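Local structure of acyl-coenzyme A oxidase 1 (Yarrowia lipolytica, 5Y9D) at residues S110-Q115 with E377-W382; H117-M122 with S323-T328; T528-N533 with R566-Q571; A579-A582 with I588-H591. The protein catalyses the FAD-dependent oxidation of 2,3-saturated acyl-CoAs to (2E)-enoyl-CoAs, passing electrons to oxygen to give hydrogen peroxide in peroxisomal fatty acid beta-oxidation. One frame throughout, in Å; residues are numbered along the deposited sequence.

Contact 1: residues S110-Q115 with E377-W382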
# COMPACT_ATOMS: atom_id res chain seq x y z
N SER A 110 1.67 -2.14 30.03
CA SER A 110 1.55 -3.26 29.12
C SER A 110 1.20 -2.71 27.76
O SER A 110 1.90 -3.00 26.79
CB SER A 110 0.53 -4.29 29.66
OG SER A 110 -0.20 -4.98 28.66
N LEU A 111 0.16 -1.88 27.69
CA LEU A 111 -0.20 -1.22 26.43
C LEU A 111 1.04 -0.59 25.81
O LEU A 111 1.38 -0.88 24.64
CB LEU A 111 -1.27 -0.15 26.66
CG LEU A 111 -2.70 -0.66 26.91
CD1 LEU A 111 -3.61 0.41 27.51
CD2 LEU A 111 -3.33 -1.23 25.63
N TRP A 112 1.73 0.25 26.59
CA TRP A 112 2.82 1.07 26.07
C TRP A 112 4.01 0.24 25.68
O TRP A 112 4.63 0.49 24.68
CB TRP A 112 3.20 2.16 27.06
CG TRP A 112 2.17 3.30 27.16
CD1 TRP A 112 1.04 3.48 26.38
CD2 TRP A 112 2.23 4.42 28.03
NE1 TRP A 112 0.39 4.63 26.74
CE2 TRP A 112 1.09 5.22 27.76
CE3 TRP A 112 3.09 4.80 29.05
CZ2 TRP A 112 0.82 6.39 28.47
CZ3 TRP A 112 2.82 5.97 29.76
CH2 TRP A 112 1.70 6.76 29.46
N ARG A 113 4.32 -0.78 26.43
CA ARG A 113 5.47 -1.60 26.04
C ARG A 113 5.22 -2.32 24.73
O ARG A 113 6.11 -2.46 23.90
CB ARG A 113 5.75 -2.59 27.14
CG ARG A 113 7.06 -3.29 27.02
CD ARG A 113 7.14 -4.32 28.11
NE ARG A 113 6.99 -3.71 29.43
CZ ARG A 113 7.92 -2.93 29.98
NH1 ARG A 113 9.03 -2.66 29.35
NH2 ARG A 113 7.73 -2.42 31.18
N ALA A 114 4.00 -2.75 24.53
CA ALA A 114 3.59 -3.38 23.27
C ALA A 114 3.55 -2.36 22.09
O ALA A 114 4.13 -2.61 21.02
CB ALA A 114 2.25 -4.09 23.45
N GLN A 115 2.94 -1.21 22.29
CA GLN A 115 2.89 -0.18 21.26
C GLN A 115 4.28 0.30 20.82
O GLN A 115 4.58 0.32 19.63
CB GLN A 115 2.04 1.01 21.74
CG GLN A 115 0.58 0.67 21.85
CD GLN A 115 -0.21 1.60 22.76
OE1 GLN A 115 0.25 2.68 23.18
NE2 GLN A 115 -1.44 1.20 23.03
N GLU A 377 -7.73 9.69 24.20
CA GLU A 377 -9.12 9.65 24.65
C GLU A 377 -9.58 8.21 24.78
O GLU A 377 -9.97 7.75 25.85
CB GLU A 377 -10.04 10.37 23.67
CG GLU A 377 -9.82 11.87 23.59
CD GLU A 377 -10.71 12.54 22.56
OE1 GLU A 377 -10.81 12.00 21.41
OE2 GLU A 377 -11.29 13.60 22.88
N ALA A 378 -9.48 7.49 23.68
CA ALA A 378 -9.94 6.14 23.61
C ALA A 378 -9.33 5.33 24.75
O ALA A 378 -10.06 4.63 25.44
CB ALA A 378 -9.60 5.54 22.24
N GLN A 379 -8.02 5.48 24.97
CA GLN A 379 -7.28 4.77 26.04
C GLN A 379 -7.81 5.05 27.45
O GLN A 379 -8.01 4.12 28.24
CB GLN A 379 -5.78 5.13 25.98
CG GLN A 379 -4.84 4.28 26.84
CD GLN A 379 -3.42 4.90 26.97
OE1 GLN A 379 -2.81 5.35 25.97
NE2 GLN A 379 -2.91 4.93 28.20
N LYS A 380 -8.01 6.33 27.75
CA LYS A 380 -8.53 6.76 29.06
C LYS A 380 -9.88 6.10 29.32
O LYS A 380 -10.16 5.72 30.45
CB LYS A 380 -8.67 8.30 29.13
CG LYS A 380 -8.61 8.87 30.54
CD LYS A 380 -7.16 8.95 31.07
CE LYS A 380 -7.06 9.22 32.58
NZ LYS A 380 -5.71 8.93 33.17
N THR A 381 -10.69 5.95 28.28
CA THR A 381 -12.02 5.35 28.43
C THR A 381 -11.97 3.83 28.56
O THR A 381 -12.65 3.28 29.42
CB THR A 381 -12.97 5.77 27.30
OG1 THR A 381 -13.01 7.20 27.24
CG2 THR A 381 -14.34 5.25 27.55
N TRP A 382 -11.15 3.14 27.75
CA TRP A 382 -10.99 1.69 27.93
C TRP A 382 -10.54 1.34 29.35
O TRP A 382 -11.06 0.40 29.96
CB TRP A 382 -9.99 1.07 26.94
CG TRP A 382 -9.49 -0.25 27.46
CD1 TRP A 382 -8.39 -0.47 28.26
CD2 TRP A 382 -10.12 -1.50 27.28
NE1 TRP A 382 -8.29 -1.81 28.58
CE2 TRP A 382 -9.34 -2.46 27.99
CE3 TRP A 382 -11.26 -1.92 26.60
CZ2 TRP A 382 -9.67 -3.81 28.02
CZ3 TRP A 382 -11.59 -3.27 26.62
CH2 TRP A 382 -10.80 -4.20 27.33

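Contact 2: residues H117-M122 with S323-T328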
# COMPACT_ATOMS: atom_id res chain seq x y z
N HIS A 117 7.23 -1.16 21.17
CA HIS A 117 8.02 -2.22 20.56
C HIS A 117 7.52 -2.55 19.15
O HIS A 117 8.30 -2.95 18.29
CB HIS A 117 7.99 -3.43 21.46
CG HIS A 117 8.84 -4.55 20.99
ND1 HIS A 117 10.01 -4.36 20.28
CD2 HIS A 117 8.70 -5.88 21.13
CE1 HIS A 117 10.55 -5.52 20.00
NE2 HIS A 117 9.78 -6.47 20.50
N GLY A 118 6.22 -2.34 18.92
CA GLY A 118 5.60 -2.60 17.62
C GLY A 118 6.00 -1.61 16.55
O GLY A 118 5.82 -1.87 15.36
N MET A 119 6.53 -0.47 16.96
CA MET A 119 7.13 0.45 16.00
C MET A 119 8.12 -0.19 15.06
O MET A 119 8.22 0.25 13.95
CB MET A 119 7.92 1.56 16.68
CG MET A 119 7.07 2.47 17.52
SD MET A 119 8.14 3.76 18.10
CE MET A 119 8.11 4.76 16.62
N VAL A 120 8.90 -1.15 15.55
CA VAL A 120 10.02 -1.76 14.80
C VAL A 120 10.00 -3.29 14.72
O VAL A 120 10.79 -3.87 13.98
CB VAL A 120 11.42 -1.36 15.36
CG1 VAL A 120 11.68 0.10 15.11
CG2 VAL A 120 11.51 -1.64 16.84
N ASP A 121 9.14 -3.93 15.50
CA ASP A 121 9.02 -5.39 15.48
C ASP A 121 7.57 -5.83 15.66
O ASP A 121 7.14 -6.22 16.72
CB ASP A 121 9.90 -6.04 16.54
CG ASP A 121 9.92 -7.55 16.43
OD1 ASP A 121 9.25 -8.09 15.52
OD2 ASP A 121 10.58 -8.22 17.24
N MET A 122 6.82 -5.79 14.58
CA MET A 122 5.46 -6.22 14.64
C MET A 122 5.28 -7.73 14.89
O MET A 122 4.30 -8.10 15.53
CB MET A 122 4.69 -5.71 13.42
CG MET A 122 4.11 -4.29 13.67
SD MET A 122 3.63 -3.31 12.23
CE MET A 122 5.04 -2.23 11.94
N SER A 323 3.28 5.70 12.37
CA SER A 323 3.25 6.88 11.51
C SER A 323 4.36 7.81 11.87
O SER A 323 5.03 8.33 11.01
CB SER A 323 1.93 7.63 11.63
OG SER A 323 0.96 6.93 10.86
N LYS A 324 4.59 7.98 13.16
CA LYS A 324 5.55 8.95 13.56
C LYS A 324 6.95 8.46 13.22
O LYS A 324 7.86 9.27 13.07
CB LYS A 324 5.42 9.31 15.02
CG LYS A 324 6.24 8.45 15.97
CD LYS A 324 5.72 8.64 17.40
CE LYS A 324 6.48 7.74 18.33
NZ LYS A 324 6.15 8.07 19.71
N ARG A 325 7.12 7.14 13.09
CA ARG A 325 8.41 6.61 12.77
C ARG A 325 8.72 6.90 11.32
O ARG A 325 9.79 7.38 10.98
CB ARG A 325 8.44 5.10 13.01
CG ARG A 325 9.76 4.45 12.63
CD ARG A 325 9.74 2.93 12.81
NE ARG A 325 10.85 2.33 12.07
CZ ARG A 325 10.83 1.13 11.51
NH1 ARG A 325 9.77 0.33 11.60
NH2 ARG A 325 11.89 0.76 10.80
N PHE A 326 7.76 6.63 10.45
CA PHE A 326 8.02 6.76 9.02
C PHE A 326 7.96 8.22 8.57
O PHE A 326 8.67 8.59 7.67
CB PHE A 326 7.13 5.81 8.20
CG PHE A 326 7.52 4.35 8.37
CD1 PHE A 326 8.67 3.86 7.77
CD2 PHE A 326 6.77 3.49 9.16
CE1 PHE A 326 9.06 2.53 7.91
CE2 PHE A 326 7.16 2.17 9.32
CZ PHE A 326 8.30 1.68 8.69
N LEU A 327 7.18 9.06 9.22
CA LEU A 327 7.23 10.49 8.89
C LEU A 327 8.59 11.08 9.27
O LEU A 327 9.15 11.91 8.54
CB LEU A 327 6.10 11.25 9.56
CG LEU A 327 4.81 11.23 8.76
CD1 LEU A 327 3.64 11.28 9.72
CD2 LEU A 327 4.74 12.40 7.76
N THR A 328 9.15 10.62 10.40
CA THR A 328 10.49 11.03 10.77
C THR A 328 11.55 10.53 9.77
O THR A 328 12.48 11.24 9.45
CB THR A 328 10.82 10.61 12.19
OG1 THR A 328 9.95 11.29 13.08
CG2 THR A 328 12.28 10.96 12.57

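Contact 3: residues T528-N533 with R566-Q571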
# COMPACT_ATOMS: atom_id res chain seq x y z
N THR A 528 -20.98 20.52 11.25
CA THR A 528 -22.05 20.75 10.28
C THR A 528 -22.06 19.75 9.14
O THR A 528 -23.12 19.28 8.75
CB THR A 528 -21.91 22.18 9.70
OG1 THR A 528 -22.01 23.11 10.77
CG2 THR A 528 -22.97 22.46 8.69
N ALA A 529 -20.89 19.47 8.56
CA ALA A 529 -20.83 18.47 7.48
C ALA A 529 -21.20 17.10 8.02
O ALA A 529 -21.97 16.38 7.42
CB ALA A 529 -19.45 18.44 6.81
N SER A 530 -20.67 16.75 9.18
CA SER A 530 -21.01 15.45 9.77
C SER A 530 -22.49 15.37 10.15
O SER A 530 -23.18 14.43 9.75
CB SER A 530 -20.14 15.15 10.99
OG SER A 530 -20.46 13.88 11.55
N ARG A 531 -22.98 16.34 10.91
CA ARG A 531 -24.38 16.31 11.42
C ARG A 531 -25.40 16.14 10.30
O ARG A 531 -26.33 15.34 10.40
CB ARG A 531 -24.68 17.59 12.20
CG ARG A 531 -26.15 18.00 12.32
CD ARG A 531 -26.21 19.50 12.61
NE ARG A 531 -25.28 19.80 13.70
CZ ARG A 531 -24.36 20.76 13.72
NH1 ARG A 531 -24.21 21.62 12.72
NH2 ARG A 531 -23.59 20.88 14.80
N ASN A 532 -25.20 16.90 9.23
CA ASN A 532 -26.10 16.87 8.09
C ASN A 532 -26.12 15.51 7.37
O ASN A 532 -27.18 15.01 7.05
CB ASN A 532 -25.72 17.98 7.10
CG ASN A 532 -26.05 19.38 7.61
OD1 ASN A 532 -26.51 19.59 8.74
ND2 ASN A 532 -25.79 20.35 6.75
N ASN A 533 -24.94 14.94 7.11
CA ASN A 533 -24.89 13.56 6.59
C ASN A 533 -25.56 12.56 7.52
O ASN A 533 -26.33 11.71 7.05
CB ASN A 533 -23.46 13.10 6.33
CG ASN A 533 -22.91 13.67 5.04
OD1 ASN A 533 -22.65 14.88 4.93
ND2 ASN A 533 -22.70 12.80 4.06
N ARG A 566 -16.85 8.25 8.34
CA ARG A 566 -15.68 8.94 7.86
C ARG A 566 -15.63 10.37 8.29
O ARG A 566 -14.63 10.75 8.82
CB ARG A 566 -15.55 8.88 6.33
CG ARG A 566 -14.10 9.06 5.88
CD ARG A 566 -13.99 10.03 4.75
NE ARG A 566 -13.99 9.34 3.47
CZ ARG A 566 -14.29 9.94 2.31
NH1 ARG A 566 -14.64 11.23 2.30
NH2 ARG A 566 -14.24 9.24 1.17
N ILE A 567 -16.69 11.16 8.00
CA ILE A 567 -16.70 12.57 8.39
C ILE A 567 -16.67 12.76 9.91
O ILE A 567 -15.99 13.62 10.41
CB ILE A 567 -17.91 13.39 7.89
CG1 ILE A 567 -18.38 12.97 6.51
CG2 ILE A 567 -17.55 14.88 7.84
CD1 ILE A 567 -17.30 13.05 5.46
N HIS A 568 -17.42 11.95 10.65
CA HIS A 568 -17.57 12.17 12.10
C HIS A 568 -16.27 11.83 12.83
O HIS A 568 -15.87 12.52 13.76
CB HIS A 568 -18.71 11.29 12.64
CG HIS A 568 -18.62 11.04 14.11
ND1 HIS A 568 -18.98 11.97 15.05
CD2 HIS A 568 -18.16 9.97 14.80
CE1 HIS A 568 -18.77 11.48 16.26
NE2 HIS A 568 -18.27 10.28 16.14
N THR A 569 -15.64 10.75 12.40
CA THR A 569 -14.30 10.42 12.85
C THR A 569 -13.35 11.56 12.56
O THR A 569 -12.62 11.99 13.48
CB THR A 569 -13.76 9.13 12.20
OG1 THR A 569 -14.59 8.02 12.53
CG2 THR A 569 -12.38 8.85 12.72
N ARG A 570 -13.33 12.05 11.31
CA ARG A 570 -12.38 13.12 11.01
C ARG A 570 -12.66 14.37 11.85
O ARG A 570 -11.71 15.00 12.33
CB ARG A 570 -12.32 13.47 9.53
CG ARG A 570 -11.29 14.56 9.23
CD ARG A 570 -9.86 14.11 9.60
NE ARG A 570 -9.03 14.18 8.39
CZ ARG A 570 -8.63 13.15 7.67
NH1 ARG A 570 -8.87 11.91 8.02
NH2 ARG A 570 -7.94 13.39 6.56
N GLN A 571 -13.94 14.68 12.05
CA GLN A 571 -14.40 15.77 12.93
C GLN A 571 -14.00 15.53 14.40
O GLN A 571 -13.63 16.45 15.12
CB GLN A 571 -15.93 15.98 12.77
CG GLN A 571 -16.58 16.97 13.72
CD GLN A 571 -16.83 16.40 15.10
OE1 GLN A 571 -17.07 15.19 15.26
NE2 GLN A 571 -16.70 17.23 16.11

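Contact 4: residues A579-A582 with I588-H591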
# COMPACT_ATOMS: atom_id res chain seq x y z
N ALA A 579 -8.78 20.63 21.37
CA ALA A 579 -9.08 20.55 22.78
C ALA A 579 -7.80 20.37 23.59
O ALA A 579 -7.73 20.87 24.71
CB ALA A 579 -10.04 19.39 23.05
N ARG A 580 -6.81 19.67 23.04
CA ARG A 580 -5.50 19.52 23.71
C ARG A 580 -4.57 20.76 23.53
O ARG A 580 -3.78 21.07 24.42
CB ARG A 580 -4.75 18.27 23.21
CG ARG A 580 -5.33 16.93 23.62
CD ARG A 580 -4.84 16.42 24.96
NE ARG A 580 -3.47 15.89 24.92
CZ ARG A 580 -3.11 14.67 24.51
NH1 ARG A 580 -4.00 13.82 24.03
NH2 ARG A 580 -1.83 14.30 24.58
N ILE A 581 -4.64 21.42 22.38
CA ILE A 581 -3.84 22.63 22.10
C ILE A 581 -4.25 23.77 23.05
O ILE A 581 -3.44 24.67 23.38
CB ILE A 581 -3.99 23.07 20.62
CG1 ILE A 581 -3.64 21.90 19.70
CG2 ILE A 581 -3.15 24.31 20.29
CD1 ILE A 581 -3.02 22.25 18.36
N ALA A 582 -5.50 23.72 23.49
CA ALA A 582 -6.03 24.63 24.47
C ALA A 582 -5.31 24.52 25.80
O ALA A 582 -5.27 25.51 26.57
CB ALA A 582 -7.53 24.39 24.67
N ILE A 588 4.77 26.61 23.01
CA ILE A 588 4.60 25.65 21.90
C ILE A 588 3.26 25.81 21.23
O ILE A 588 3.08 25.42 20.07
CB ILE A 588 4.81 24.18 22.34
CG1 ILE A 588 3.80 23.77 23.41
CG2 ILE A 588 6.22 23.99 22.87
CD1 ILE A 588 4.18 22.53 24.21
N LYS A 589 2.32 26.45 21.92
CA LYS A 589 0.94 26.53 21.40
C LYS A 589 0.84 27.01 19.93
O LYS A 589 0.08 26.41 19.15
CB LYS A 589 0.05 27.38 22.30
CG LYS A 589 -1.37 26.88 22.37
CD LYS A 589 -2.37 27.97 22.71
CE LYS A 589 -2.60 28.12 24.20
NZ LYS A 589 -3.98 28.64 24.45
N PRO A 590 1.61 28.04 19.54
CA PRO A 590 1.44 28.55 18.17
C PRO A 590 1.91 27.62 17.06
O PRO A 590 1.32 27.61 15.99
CB PRO A 590 2.25 29.86 18.16
CG PRO A 590 2.38 30.21 19.60
CD PRO A 590 2.50 28.90 20.32
N HIS A 591 2.95 26.84 17.33
CA HIS A 591 3.42 25.84 16.36
C HIS A 591 2.44 24.68 16.29
O HIS A 591 2.14 24.18 15.19
CB HIS A 591 4.80 25.32 16.72
CG HIS A 591 5.81 26.41 16.94
ND1 HIS A 591 6.26 26.75 18.21
CD2 HIS A 591 6.43 27.24 16.08
CE1 HIS A 591 7.11 27.76 18.10
NE2 HIS A 591 7.24 28.07 16.82

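Contact 1: residues S110-Q115 with E377-W382
Leu111 and Trp112 of helix 107-118 reach across to a single glutamine, Gln379, on helix 355-391, and so join the N-terminal helical region of an acyl-CoA oxidase to its C-alpha1 helices. The backbones stay well apart: even the closest CA atoms, those of Leu111 and Gln379, are separated by 9.3 Å, and side chains span the distance, above all the extended Gln379 and the indole. Leu111 comes first along the helix. Its CB is directed at the partner helix, and its CD1 methyl lies 4.1 Å from CG of Gln379, the two side chains lying alongside and pointing opposite ways. The same leucine packs on Ser314 of helix 306-334, and its side chain is about 10 Å from that of Glu464, the probable proton acceptor. One residue further on, Trp112 leaves its helix at an angle, but its indole ends nearer to the partner than it begins. The indole also meets Glu57, Ile60 and Val61 of helix 55-70. A turn beyond Leu111, Gln115 ties the same helix to helix 306-334 by a hydrogen bond from NE2 to Ser314 OG. From the opposite helix Gln379 stretches out fully, with CG anti to the backbone N (chi1 -169°), which carries its amide across the gap. That amide stands nearly perpendicular to the indole, the two planes 82° apart, and its oxygen sits at the ring edge, close to the ring plane. The result is a weak hydrogen bond, fairly straight but long: Trp112 NE1 donates to Gln379 OE1 at 3.4 Å.

Contact 2: residues H117-M122 with S323-T328
This is a buried contact between the end of helix 107-118, with the turn that follows it, and the C-terminal half of helix 306-334, joining the N-terminal helical region of the acyl-CoA oxidase to its C-alpha1 region; an arginine from the long helix takes up a backbone carbonyl of the turn. Arg325 directs its CB at the turn and runs extended from CG to NE, with CG anti to the backbone N (chi1 177°). Its NH1 donates to Met119 O at 2.8 Å. The oxygen is approached in its carbonyl plane, although it lies 29° out of the guanidinium plane, and the N-H...O angle of 134° shows a bent bond. The guanidinium has a carbon toward the rim of each face: Val120 CG1 on one, 3.8 Å from Arg325 CZ, and Phe326 CZ, from its own helix, on the other. NE is hydrogen-bonded to Ile654 O, so the arginine links two backbone carbonyls from separate parts of the chain. Against its aliphatic part, Met119 bends at its last torsion and brings its CE methyl to 3.6 Å from Arg325 CB. That methyl also touches the extended chain of Lys324, with Met119 CE 3.8 Å from Lys324 CE. Just beyond, Asp121 is the N-cap of helix 122-142 and forms a salt bridge with Arg94. Helix 651-654 closes over the turn through Phe652 and Phe653, while helices 355-391 and 400-437 pack against helix 306-334 through Leu327 and Ser323.

Contact 3: residues T528-N533 with R566-Q571
Ser530 presses its CB and hydroxyl against the backbone and CB of His568, where helix 519-544 and helix 558-581 pack in the C-terminal helical region of the acyl-CoA oxidase. The side chain points at the opposing helix, and OG, anti to its own backbone N (chi1 -179°), ends 3.3 Å from His568 CB and 3.4 Å from His568 CA. The small serine is consistent with the close approach of the two backbones: the CA atoms of Ser530 and His568 are 5.3 Å apart, and the axes of the two short helical segments approach to 8.6 Å. These segments run roughly antiparallel, with 150° between their directions. The other half of the contact is apolar. Ile567 directs its CB at the partner helix and lays its CG2 methyl over the start of the serine, 3.9 Å from Ser530 N; the same methyl reaches Ala529 CB at 4.2 Å. A small, polar serine and a branched isoleucine thus fill adjoining places along one interface, and all four touching residues are buried. No hydrogen bond passes directly between the two segments, but a third residue connects them. The hydroxyl of Tyr497 is hydrogen-bonded both to Ser530 OG and to His568 ND1, so the polar ends of two buried side chains share one partner. The imidazole of His568 leads away from helix 519-544 toward helix 467-486, where it meets Met474 and Leu478. On another flank, helix 608-613 places Ile610 against Ala529 and Ile567. Arg566 and Arg570 form salt bridges with Asp607 and Glu606, tying helix 558-581 to the chain around the end of helix 589-606.

Contact 4: residues A579-A582 with I588-H591
Lys589 crosses Ile581 where helix 558-581 gives way to helix 589-606, and its long side chain runs past the carbonyls of Ile581 and Ala582. CB leaves the backbone at an angle to the opposing segment, and from there the chain turns inward. CG makes the closest approach, 3.2 Å from Ile581 O, and it also meets the CG2 methyl of Ile581 at 3.8 Å. Next along, CD lies 3.5 Å from the same Ile581 O, and CE remains beside that oxygen at 3.6 Å. The chain bends at chi3 (-90°), which keeps three successive methylenes around the carbonyl instead of carrying them past it. At the tip, NZ is 4.0 Å from Ala582 O and 4.1 Å from Ile581 O, too far for a hydrogen bond to either; at most the ammonium would feel a mild attraction from these oxygens. The contact therefore rests on aliphatic carbons lying against a carbonyl and a methyl. Ile581 itself is buried, packing further on Leu592, Leu593 and Ala596 of the second helix, whereas Ala582 is exposed and Lys589 only partly covered. The residue before Ile581, Arg580, forms a salt bridge with Asp376 of helix 355-391. Two consecutive helices, joined by a short connection and packed along each other with Ile581 buried between them, make this an alpha-alpha hairpin, here in the C-terminal helical part of the acyl-CoA oxidase.

Overall arrangement
Read together, the four contacts show how chemistry differs from place to place in a largely helical enzyme. Contacts 1 and 2 lie nearest the centre of the chain and share helix 107-118, which meets helix 355-391 through one and helix 306-334 through the other; both join N-terminal to C-alpha1 regions, contact 1 by a weak indole-amide bond beside a leucine, contact 2 by an arginine-to-carbonyl bond with methionine and valine packing. Contacts 3 and 4 share helix 558-581 within the C-terminal region, about 23 Å apart between centres. Contact 3 is buried and tightly packed, its polar groups met by a third residue, whereas contact 4 is partly exposed, closes a short connection and has no hydrogen bond across it.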